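Local coordinates for protein rhamnosidase B (Bacillus sp., PDB 2OKX) that probably hydrolyses terminal alpha-L-rhamnose residues from rhamnosides, as a family 78 glycoside hydrolase that works with inversion of configuration, at residues A40-V54 / Q71-R83. Residues are numbered along the deposited sequence; the frame is centred on the assembly and turned at random.
Sequences AMLHITADSRYVLFV and QFYDSYDIGGQLR
Tyr50 and Asp74 meet through a very short hydrogen bond, 2.5 Å from Tyr50 OH to Asp74 OD2, with the carboxylate oxygen at the ring's edge and the two planes turned 54° apart. Tyr76 approaches the same hydroxyl from the opposite direction: its OH lies 2.7 Å from Tyr50 OH. The other carboxylate oxygen, Asp74 OD1, is salt-bridged to Arg193, which probably keeps the aspartate ionised in this buried setting. Methyls lie over the phenol faces: Ile44 CD1 sits 3.9 Å above the centre of the Tyr50 ring plane, and Leu52 CD2 makes a CH-pi contact with Tyr76, 4.2 Å from its centroid and displaced toward the rim.

Ile44, Asp74 and Tyr76, together with Leu42, lie on one face of an antiparallel pairing in which Leu42–Tyr76 and Ile44–Asp74 are the hydrogen-bonded pairs, and Tyr50 and Leu52 reach it from strand 49-54. On the reverse face, Ser75 OG and His43 ND1 share a hydrogen bond of 2.7 Å, with the hydroxyl oxygen at the edge of the imidazole, in its plane, while the bent chain of Met41 lays SD alongside Asp77. Beyond the regular pairing, Thr45 swings its hydroxyl opposite its own amide nitrogen (chi1 -169°), where OG1 donates to Phe72 O (2.7 Å) from above the carbonyl plane and accepts a nearly straight bond from Gln71 NE2 (168°). A valine at Thr45 would probably leave Phe72 O without this donor and the Gln71 amide freer to turn. At the far end, Val54 CG1 packs on Gln81 CB at 3.6 Å.

Strand 41-47 is flanked by 110-117 and 71-77 by 189-192, whereas 49-54 belongs to the facing antiparallel sheet; the contact therefore joins both layers of a beta-sandwich within the N-terminal domain, with Val59 of strand 57-62 touching Tyr76 and the Phe197 ring stacked with it.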
ATOM      1  N   ALA A  40      -5.024   3.756  34.586  1.00 35.84           N
ATOM      2  CA  ALA A  40      -6.324   3.370  34.071  1.00 34.42           C
ATOM      3  C   ALA A  40      -6.094   2.968  32.618  1.00 34.59           C
ATOM      4  O   ALA A  40      -5.865   3.821  31.760  1.00 33.32           O
ATOM      5  CB  ALA A  40      -7.293   4.541  34.154  1.00 32.77           C
ATOM      6  N   MET A  41      -6.139   1.667  32.354  1.00 32.90           N
ATOM      7  CA  MET A  41      -5.917   1.150  31.012  1.00 31.70           C
ATOM      8  C   MET A  41      -7.218   0.885  30.260  1.00 32.51           C
ATOM      9  O   MET A  41      -8.196   0.399  30.834  1.00 33.28           O
ATOM     10  CB  MET A  41      -5.105  -0.149  31.070  1.00 30.64           C
ATOM     11  CG  MET A  41      -3.734  -0.018  31.719  1.00 30.51           C
ATOM     12  SD  MET A  41      -2.703   1.242  30.926  1.00 30.17           S
ATOM     13  CE  MET A  41      -2.278   0.409  29.378  1.00 27.64           C
ATOM     14  N   LEU A  42      -7.217   1.215  28.973  1.00 29.97           N
ATOM     15  CA  LEU A  42      -8.371   0.994  28.115  1.00 29.46           C
ATOM     16  C   LEU A  42      -7.916   0.037  27.020  1.00 30.81           C
ATOM     17  O   LEU A  42      -7.111   0.397  26.156  1.00 29.88           O
ATOM     18  CB  LEU A  42      -8.855   2.315  27.510  1.00 25.61           C
ATOM     19  CG  LEU A  42     -10.216   2.302  26.807  1.00 26.17           C
ATOM     20  CD1 LEU A  42     -10.702   3.728  26.594  1.00 24.08           C
ATOM     21  CD2 LEU A  42     -10.111   1.565  25.477  1.00 25.98           C
ATOM     22  N   HIS A  43      -8.420  -1.191  27.082  1.00 29.22           N
ATOM     23  CA  HIS A  43      -8.083  -2.234  26.121  1.00 28.37           C
ATOM     24  C   HIS A  43      -9.178  -2.272  25.068  1.00 27.75           C
ATOM     25  O   HIS A  43     -10.361  -2.333  25.398  1.00 28.66           O
ATOM     26  CB  HIS A  43      -7.991  -3.574  26.844  1.00 28.15           C
ATOM     27  CG  HIS A  43      -7.109  -3.538  28.054  1.00 27.40           C
ATOM     28  ND1 HIS A  43      -5.733  -3.537  27.976  1.00 26.58           N
ATOM     29  CD2 HIS A  43      -7.412  -3.494  29.374  1.00 27.02           C
ATOM     30  CE1 HIS A  43      -5.225  -3.496  29.194  1.00 26.86           C
ATOM     31  NE2 HIS A  43      -6.222  -3.470  30.061  1.00 28.47           N
ATOM     32  N   ILE A  44      -8.787  -2.255  23.799  1.00 27.63           N
ATOM     33  CA  ILE A  44      -9.771  -2.220  22.729  1.00 26.91           C
ATOM     34  C   ILE A  44      -9.323  -2.788  21.385  1.00 26.87           C
ATOM     35  O   ILE A  44      -8.137  -2.799  21.051  1.00 25.95           O
ATOM     36  CB  ILE A  44     -10.223  -0.754  22.494  1.00 29.34           C
ATOM     37  CG1 ILE A  44     -11.188  -0.661  21.310  1.00 27.49           C
ATOM     38  CG2 ILE A  44      -8.997   0.125  22.237  1.00 30.20           C
ATOM     39  CD1 ILE A  44     -11.691   0.755  21.049  1.00 29.67           C
ATOM     40  N   THR A  45     -10.301  -3.276  20.631  1.00 26.16           N
ATOM     41  CA  THR A  45     -10.081  -3.783  19.285  1.00 25.72           C
ATOM     42  C   THR A  45     -11.433  -3.692  18.596  1.00 25.68           C
ATOM     43  O   THR A  45     -12.461  -3.541  19.256  1.00 26.56           O
ATOM     44  CB  THR A  45      -9.554  -5.237  19.257  1.00 26.16           C
ATOM     45  OG1 THR A  45      -9.123  -5.547  17.924  1.00 25.99           O
ATOM     46  CG2 THR A  45     -10.637  -6.225  19.664  1.00 26.73           C
ATOM     47  N   ALA A  46     -11.437  -3.745  17.273  1.00 25.32           N
ATOM     48  CA  ALA A  46     -12.683  -3.652  16.537  1.00 24.64           C
ATOM     49  C   ALA A  46     -12.546  -4.272  15.158  1.00 24.69           C
ATOM     50  O   ALA A  46     -11.450  -4.618  14.723  1.00 26.16           O
ATOM     51  CB  ALA A  46     -13.108  -2.200  16.411  1.00 24.67           C
ATOM     52  N   ASP A  47     -13.679  -4.419  14.487  1.00 24.97           N
ATOM     53  CA  ASP A  47     -13.735  -4.984  13.147  1.00 25.61           C
ATOM     54  C   ASP A  47     -14.593  -4.002  12.355  1.00 25.06           C
ATOM     55  O   ASP A  47     -15.779  -3.863  12.654  1.00 25.74           O
ATOM     56  CB  ASP A  47     -14.412  -6.361  13.189  1.00 26.27           C
ATOM     57  CG  ASP A  47     -14.385  -7.065  11.849  1.00 24.58           C
ATOM     58  OD1 ASP A  47     -14.622  -6.390  10.830  1.00 26.30           O
ATOM     59  OD2 ASP A  47     -14.135  -8.289  11.813  1.00 24.51           O
ATOM     60  N   SER A  48     -14.041  -3.352  11.329  1.00 24.28           N
ATOM     61  CA  SER A  48     -12.664  -3.532  10.862  1.00 23.62           C
ATOM     62  C   SER A  48     -11.607  -2.633  11.512  1.00 22.59           C
ATOM     63  O   SER A  48     -10.497  -3.086  11.808  1.00 22.21           O
ATOM     64  CB  SER A  48     -12.617  -3.313   9.348  1.00 23.79           C
ATOM     65  OG  SER A  48     -13.684  -3.978   8.700  1.00 26.92           O
ATOM     66  N   ARG A  49     -11.941  -1.359  11.695  1.00 22.79           N
ATOM     67  CA  ARG A  49     -11.022  -0.387  12.295  1.00 24.12           C
ATOM     68  C   ARG A  49     -11.787   0.573  13.213  1.00 24.69           C
ATOM     69  O   ARG A  49     -13.006   0.697  13.104  1.00 24.94           O
ATOM     70  CB  ARG A  49     -10.322   0.417  11.193  1.00 22.99           C
ATOM     71  CG  ARG A  49      -9.514  -0.413  10.197  1.00 20.70           C
ATOM     72  CD  ARG A  49      -8.267  -1.000  10.833  1.00 22.39           C
ATOM     73  NE  ARG A  49      -7.395  -1.638   9.851  1.00 24.19           N
ATOM     74  CZ  ARG A  49      -7.303  -2.950   9.653  1.00 25.93           C
ATOM     75  NH1 ARG A  49      -8.032  -3.794  10.374  1.00 25.50           N
ATOM     76  NH2 ARG A  49      -6.472  -3.420   8.731  1.00 26.83           N
ATOM     77  N   TYR A  50     -11.075   1.265  14.103  1.00 23.99           N
ATOM     78  CA  TYR A  50     -11.728   2.196  15.016  1.00 22.92           C
ATOM     79  C   TYR A  50     -10.967   3.501  15.236  1.00 23.29           C
ATOM     80  O   TYR A  50      -9.775   3.599  14.953  1.00 21.52           O
ATOM     81  CB  TYR A  50     -11.919   1.550  16.393  1.00 21.28           C
ATOM     82  CG  TYR A  50     -10.630   1.442  17.190  1.00 20.49           C
ATOM     83  CD1 TYR A  50      -9.859   0.281  17.165  1.00 18.81           C
ATOM     84  CD2 TYR A  50     -10.152   2.528  17.924  1.00 20.91           C
ATOM     85  CE1 TYR A  50      -8.641   0.205  17.848  1.00 18.25           C
ATOM     86  CE2 TYR A  50      -8.934   2.464  18.606  1.00 20.33           C
ATOM     87  CZ  TYR A  50      -8.186   1.302  18.563  1.00 20.35           C
ATOM     88  OH  TYR A  50      -6.977   1.250  19.218  1.00 20.90           O
ATOM     89  N   VAL A  51     -11.688   4.489  15.756  1.00 22.48           N
ATOM     90  CA  VAL A  51     -11.140   5.785  16.140  1.00 23.80           C
ATOM     91  C   VAL A  51     -11.676   5.971  17.566  1.00 24.57           C
ATOM     92  O   VAL A  51     -12.891   6.021  17.778  1.00 26.04           O
ATOM     93  CB  VAL A  51     -11.643   6.936  15.259  1.00 23.55           C
ATOM     94  CG1 VAL A  51     -11.089   8.253  15.792  1.00 25.31           C
ATOM     95  CG2 VAL A  51     -11.196   6.732  13.811  1.00 22.14           C
ATOM     96  N   LEU A  52     -10.772   6.059  18.536  1.00 24.85           N
ATOM     97  CA  LEU A  52     -11.149   6.183  19.943  1.00 25.12           C
ATOM     98  C   LEU A  52     -11.158   7.592  20.524  1.00 27.14           C
ATOM     99  O   LEU A  52     -10.224   8.372  20.316  1.00 26.54           O
ATOM    100  CB  LEU A  52     -10.221   5.310  20.793  1.00 23.23           C
ATOM    101  CG  LEU A  52     -10.324   5.437  22.319  1.00 24.59           C
ATOM    102  CD1 LEU A  52     -11.663   4.875  22.794  1.00 22.93           C
ATOM    103  CD2 LEU A  52      -9.167   4.685  22.973  1.00 23.92           C
ATOM    104  N   PHE A  53     -12.222   7.897  21.270  1.00 27.24           N
ATOM    105  CA  PHE A  53     -12.383   9.188  21.928  1.00 27.21           C
ATOM    106  C   PHE A  53     -12.645   8.970  23.417  1.00 29.28           C
ATOM    107  O   PHE A  53     -13.446   8.113  23.797  1.00 29.35           O
ATOM    108  CB  PHE A  53     -13.569   9.967  21.351  1.00 27.82           C
ATOM    109  CG  PHE A  53     -13.427  10.327  19.902  1.00 27.31           C
ATOM    110  CD1 PHE A  53     -13.765   9.414  18.909  1.00 27.90           C
ATOM    111  CD2 PHE A  53     -12.982  11.592  19.528  1.00 27.13           C
ATOM    112  CE1 PHE A  53     -13.668   9.758  17.563  1.00 27.41           C
ATOM    113  CE2 PHE A  53     -12.881  11.944  18.185  1.00 27.02           C
ATOM    114  CZ  PHE A  53     -13.225  11.026  17.201  1.00 28.81           C
ATOM    115  N   VAL A  54     -11.958   9.733  24.260  1.00 27.68           N
ATOM    116  CA  VAL A  54     -12.155   9.633  25.701  1.00 27.99           C
ATOM    117  C   VAL A  54     -12.494  11.032  26.184  1.00 28.26           C
ATOM    118  O   VAL A  54     -11.656  11.934  26.154  1.00 28.32           O
ATOM    119  CB  VAL A  54     -10.895   9.125  26.425  1.00 27.82           C
ATOM    120  CG1 VAL A  54     -11.152   9.061  27.923  1.00 27.18           C
ATOM    121  CG2 VAL A  54     -10.514   7.744  25.904  1.00 27.99           C
ATOM    122  N   GLN A  71      -6.741 -11.713  16.572  1.00 27.48           N
ATOM    123  CA  GLN A  71      -7.164 -10.318  16.522  1.00 26.60           C
ATOM    124  C   GLN A  71      -6.407  -9.469  17.544  1.00 26.42           C
ATOM    125  O   GLN A  71      -6.562  -9.651  18.752  1.00 27.74           O
ATOM    126  CB  GLN A  71      -8.671 -10.250  16.787  1.00 25.84           C
ATOM    127  CG  GLN A  71      -9.312  -8.879  16.649  1.00 25.38           C
ATOM    128  CD  GLN A  71      -9.279  -8.349  15.233  1.00 27.04           C
ATOM    129  OE1 GLN A  71      -9.342  -9.112  14.271  1.00 27.35           O
ATOM    130  NE2 GLN A  71      -9.197  -7.030  15.096  1.00 27.68           N
ATOM    131  N   PHE A  72      -5.596  -8.539  17.049  1.00 25.43           N
ATOM    132  CA  PHE A  72      -4.798  -7.658  17.900  1.00 24.67           C
ATOM    133  C   PHE A  72      -5.622  -6.574  18.594  1.00 25.38           C
ATOM    134  O   PHE A  72      -6.465  -5.923  17.971  1.00 26.86           O
ATOM    135  CB  PHE A  72      -3.701  -6.995  17.063  1.00 23.78           C
ATOM    136  CG  PHE A  72      -2.537  -7.895  16.754  1.00 22.32           C
ATOM    137  CD1 PHE A  72      -1.572  -8.161  17.716  1.00 22.05           C
ATOM    138  CD2 PHE A  72      -2.396  -8.462  15.489  1.00 23.67           C
ATOM    139  CE1 PHE A  72      -0.471  -8.978  17.426  1.00 22.43           C
ATOM    140  CE2 PHE A  72      -1.303  -9.280  15.189  1.00 21.63           C
ATOM    141  CZ  PHE A  72      -0.338  -9.535  16.162  1.00 21.63           C
ATOM    142  N   TYR A  73      -5.377  -6.376  19.887  1.00 25.64           N
ATOM    143  CA  TYR A  73      -6.093  -5.347  20.633  1.00 25.81           C
ATOM    144  C   TYR A  73      -5.104  -4.349  21.219  1.00 24.96           C
ATOM    145  O   TYR A  73      -3.973  -4.703  21.557  1.00 23.61           O
ATOM    146  CB  TYR A  73      -6.954  -5.970  21.743  1.00 25.41           C
ATOM    147  CG  TYR A  73      -6.188  -6.649  22.853  1.00 27.03           C
ATOM    148  CD1 TYR A  73      -5.720  -5.925  23.950  1.00 27.06           C
ATOM    149  CD2 TYR A  73      -5.945  -8.023  22.819  1.00 27.54           C
ATOM    150  CE1 TYR A  73      -5.029  -6.558  24.990  1.00 28.50           C
ATOM    151  CE2 TYR A  73      -5.259  -8.660  23.847  1.00 28.26           C
ATOM    152  CZ  TYR A  73      -4.803  -7.925  24.929  1.00 28.87           C
ATOM    153  OH  TYR A  73      -4.123  -8.561  25.946  1.00 29.80           O
ATOM    154  N   ASP A  74      -5.542  -3.101  21.342  1.00 25.43           N
ATOM    155  CA  ASP A  74      -4.698  -2.032  21.862  1.00 24.92           C
ATOM    156  C   ASP A  74      -5.006  -1.701  23.314  1.00 24.60           C
ATOM    157  O   ASP A  74      -6.147  -1.828  23.755  1.00 24.60           O
ATOM    158  CB  ASP A  74      -4.876  -0.777  21.008  1.00 22.52           C
ATOM    159  CG  ASP A  74      -4.628  -1.041  19.541  1.00 22.48           C
ATOM    160  OD1 ASP A  74      -3.605  -1.677  19.226  1.00 22.32           O
ATOM    161  OD2 ASP A  74      -5.450  -0.617  18.708  1.00 22.58           O
ATOM    162  N   SER A  75      -3.981  -1.271  24.045  1.00 23.89           N
ATOM    163  CA  SER A  75      -4.128  -0.903  25.450  1.00 23.45           C
ATOM    164  C   SER A  75      -3.586   0.507  25.666  1.00 23.31           C
ATOM    165  O   SER A  75      -2.381   0.733  25.569  1.00 23.11           O
ATOM    166  CB  SER A  75      -3.363  -1.885  26.343  1.00 23.49           C
ATOM    167  OG  SER A  75      -3.792  -3.220  26.137  1.00 25.82           O
ATOM    168  N   TYR A  76      -4.479   1.448  25.957  1.00 24.21           N
ATOM    169  CA  TYR A  76      -4.085   2.837  26.187  1.00 26.80           C
ATOM    170  C   TYR A  76      -4.127   3.242  27.650  1.00 27.14           C
ATOM    171  O   TYR A  76      -5.026   2.842  28.387  1.00 28.86           O
ATOM    172  CB  TYR A  76      -5.009   3.809  25.453  1.00 24.85           C
ATOM    173  CG  TYR A  76      -5.064   3.661  23.956  1.00 23.52           C
ATOM    174  CD1 TYR A  76      -5.859   2.683  23.360  1.00 22.96           C
ATOM    175  CD2 TYR A  76      -4.338   4.519  23.132  1.00 22.72           C
ATOM    176  CE1 TYR A  76      -5.932   2.564  21.974  1.00 22.65           C
ATOM    177  CE2 TYR A  76      -4.404   4.409  21.747  1.00 21.22           C
ATOM    178  CZ  TYR A  76      -5.201   3.430  21.174  1.00 22.84           C
ATOM    179  OH  TYR A  76      -5.255   3.311  19.805  1.00 21.37           O
ATOM    180  N   ASP A  77      -3.153   4.044  28.064  1.00 27.56           N
ATOM    181  CA  ASP A  77      -3.150   4.566  29.419  1.00 27.57           C
ATOM    182  C   ASP A  77      -3.941   5.862  29.248  1.00 27.93           C
ATOM    183  O   ASP A  77      -3.439   6.822  28.657  1.00 26.42           O
ATOM    184  CB  ASP A  77      -1.736   4.896  29.885  1.00 29.14           C
ATOM    185  CG  ASP A  77      -1.707   5.444  31.302  1.00 30.26           C
ATOM    186  OD1 ASP A  77      -2.616   6.227  31.657  1.00 31.00           O
ATOM    187  OD2 ASP A  77      -0.776   5.101  32.056  1.00 31.86           O
ATOM    188  N   ILE A  78      -5.178   5.888  29.740  1.00 26.98           N
ATOM    189  CA  ILE A  78      -6.019   7.073  29.598  1.00 27.66           C
ATOM    190  C   ILE A  78      -6.049   7.987  30.819  1.00 28.60           C
ATOM    191  O   ILE A  78      -6.951   8.811  30.954  1.00 29.11           O
ATOM    192  CB  ILE A  78      -7.477   6.687  29.257  1.00 29.50           C
ATOM    193  CG1 ILE A  78      -8.028   5.740  30.330  1.00 30.05           C
ATOM    194  CG2 ILE A  78      -7.538   6.045  27.878  1.00 27.83           C
ATOM    195  CD1 ILE A  78      -9.495   5.419  30.164  1.00 32.32           C
ATOM    196  N   GLY A  79      -5.060   7.853  31.695  1.00 30.92           N
ATOM    197  CA  GLY A  79      -5.019   8.682  32.887  1.00 32.56           C
ATOM    198  C   GLY A  79      -5.063  10.164  32.568  1.00 35.03           C
ATOM    199  O   GLY A  79      -5.550  10.970  33.364  1.00 36.21           O
ATOM    200  N   GLY A  80      -4.562  10.521  31.389  1.00 35.09           N
ATOM    201  CA  GLY A  80      -4.541  11.911  30.980  1.00 34.19           C
ATOM    202  C   GLY A  80      -5.891  12.477  30.593  1.00 34.63           C
ATOM    203  O   GLY A  80      -6.123  13.675  30.745  1.00 35.84           O
ATOM    204  N   GLN A  81      -6.785  11.633  30.091  1.00 33.68           N
ATOM    205  CA  GLN A  81      -8.109  12.096  29.689  1.00 33.65           C
ATOM    206  C   GLN A  81      -9.177  11.796  30.737  1.00 34.01           C
ATOM    207  O   GLN A  81     -10.292  12.306  30.657  1.00 33.27           O
ATOM    208  CB  GLN A  81      -8.522  11.455  28.355  1.00 33.09           C
ATOM    209  CG  GLN A  81      -7.648  11.828  27.162  1.00 32.46           C
ATOM    210  CD  GLN A  81      -6.372  11.003  27.067  1.00 33.50           C
ATOM    211  OE1 GLN A  81      -5.523  11.249  26.206  1.00 34.71           O
ATOM    212  NE2 GLN A  81      -6.234  10.017  27.943  1.00 31.68           N
ATOM    213  N   LEU A  82      -8.824  10.978  31.723  1.00 36.17           N
ATOM    214  CA  LEU A  82      -9.755  10.581  32.777  1.00 38.92           C
ATOM    215  C   LEU A  82     -10.124  11.710  33.746  1.00 39.26           C
ATOM    216  O   LEU A  82      -9.261  12.460  34.204  1.00 39.68           O
ATOM    217  CB  LEU A  82      -9.160   9.401  33.555  1.00 40.46           C
ATOM    218  CG  LEU A  82     -10.072   8.527  34.424  1.00 43.25           C
ATOM    219  CD1 LEU A  82      -9.277   7.328  34.917  1.00 43.37           C
ATOM    220  CD2 LEU A  82     -10.622   9.319  35.597  1.00 44.93           C
ATOM    221  N   ARG A  83     -11.416  11.812  34.053  1.00 38.58           N
ATOM    222  CA  ARG A  83     -11.935  12.821  34.973  1.00 38.53           C
ATOM    223  C   ARG A  83     -12.343  12.122  36.271  1.00 39.49           C
ATOM    224  O   ARG A  83     -13.448  11.591  36.377  1.00 38.88           O
ATOM    225  CB  ARG A  83     -13.153  13.514  34.363  1.00 39.28           C
ATOM    226  CG  ARG A  83     -12.893  14.192  33.029  1.00 38.75           C
ATOM    227  CD  ARG A  83     -14.172  14.795  32.474  1.00 39.66           C
ATOM    228  NE  ARG A  83     -13.940  15.534  31.236  1.00 40.05           N
ATOM    229  CZ  ARG A  83     -14.881  16.197  30.571  1.00 40.31           C
ATOM    230  NH1 ARG A  83     -16.129  16.217  31.021  1.00 39.89           N
ATOM    231  NH2 ARG A  83     -14.571  16.848  29.458  1.00 41.13           N
TER
HETATM  232  O   HOH W   1      -3.559   6.242  34.326  1.00 34.72           O
HETATM  233  O   HOH W   2      -9.681  -5.803  12.404  1.00 28.59           O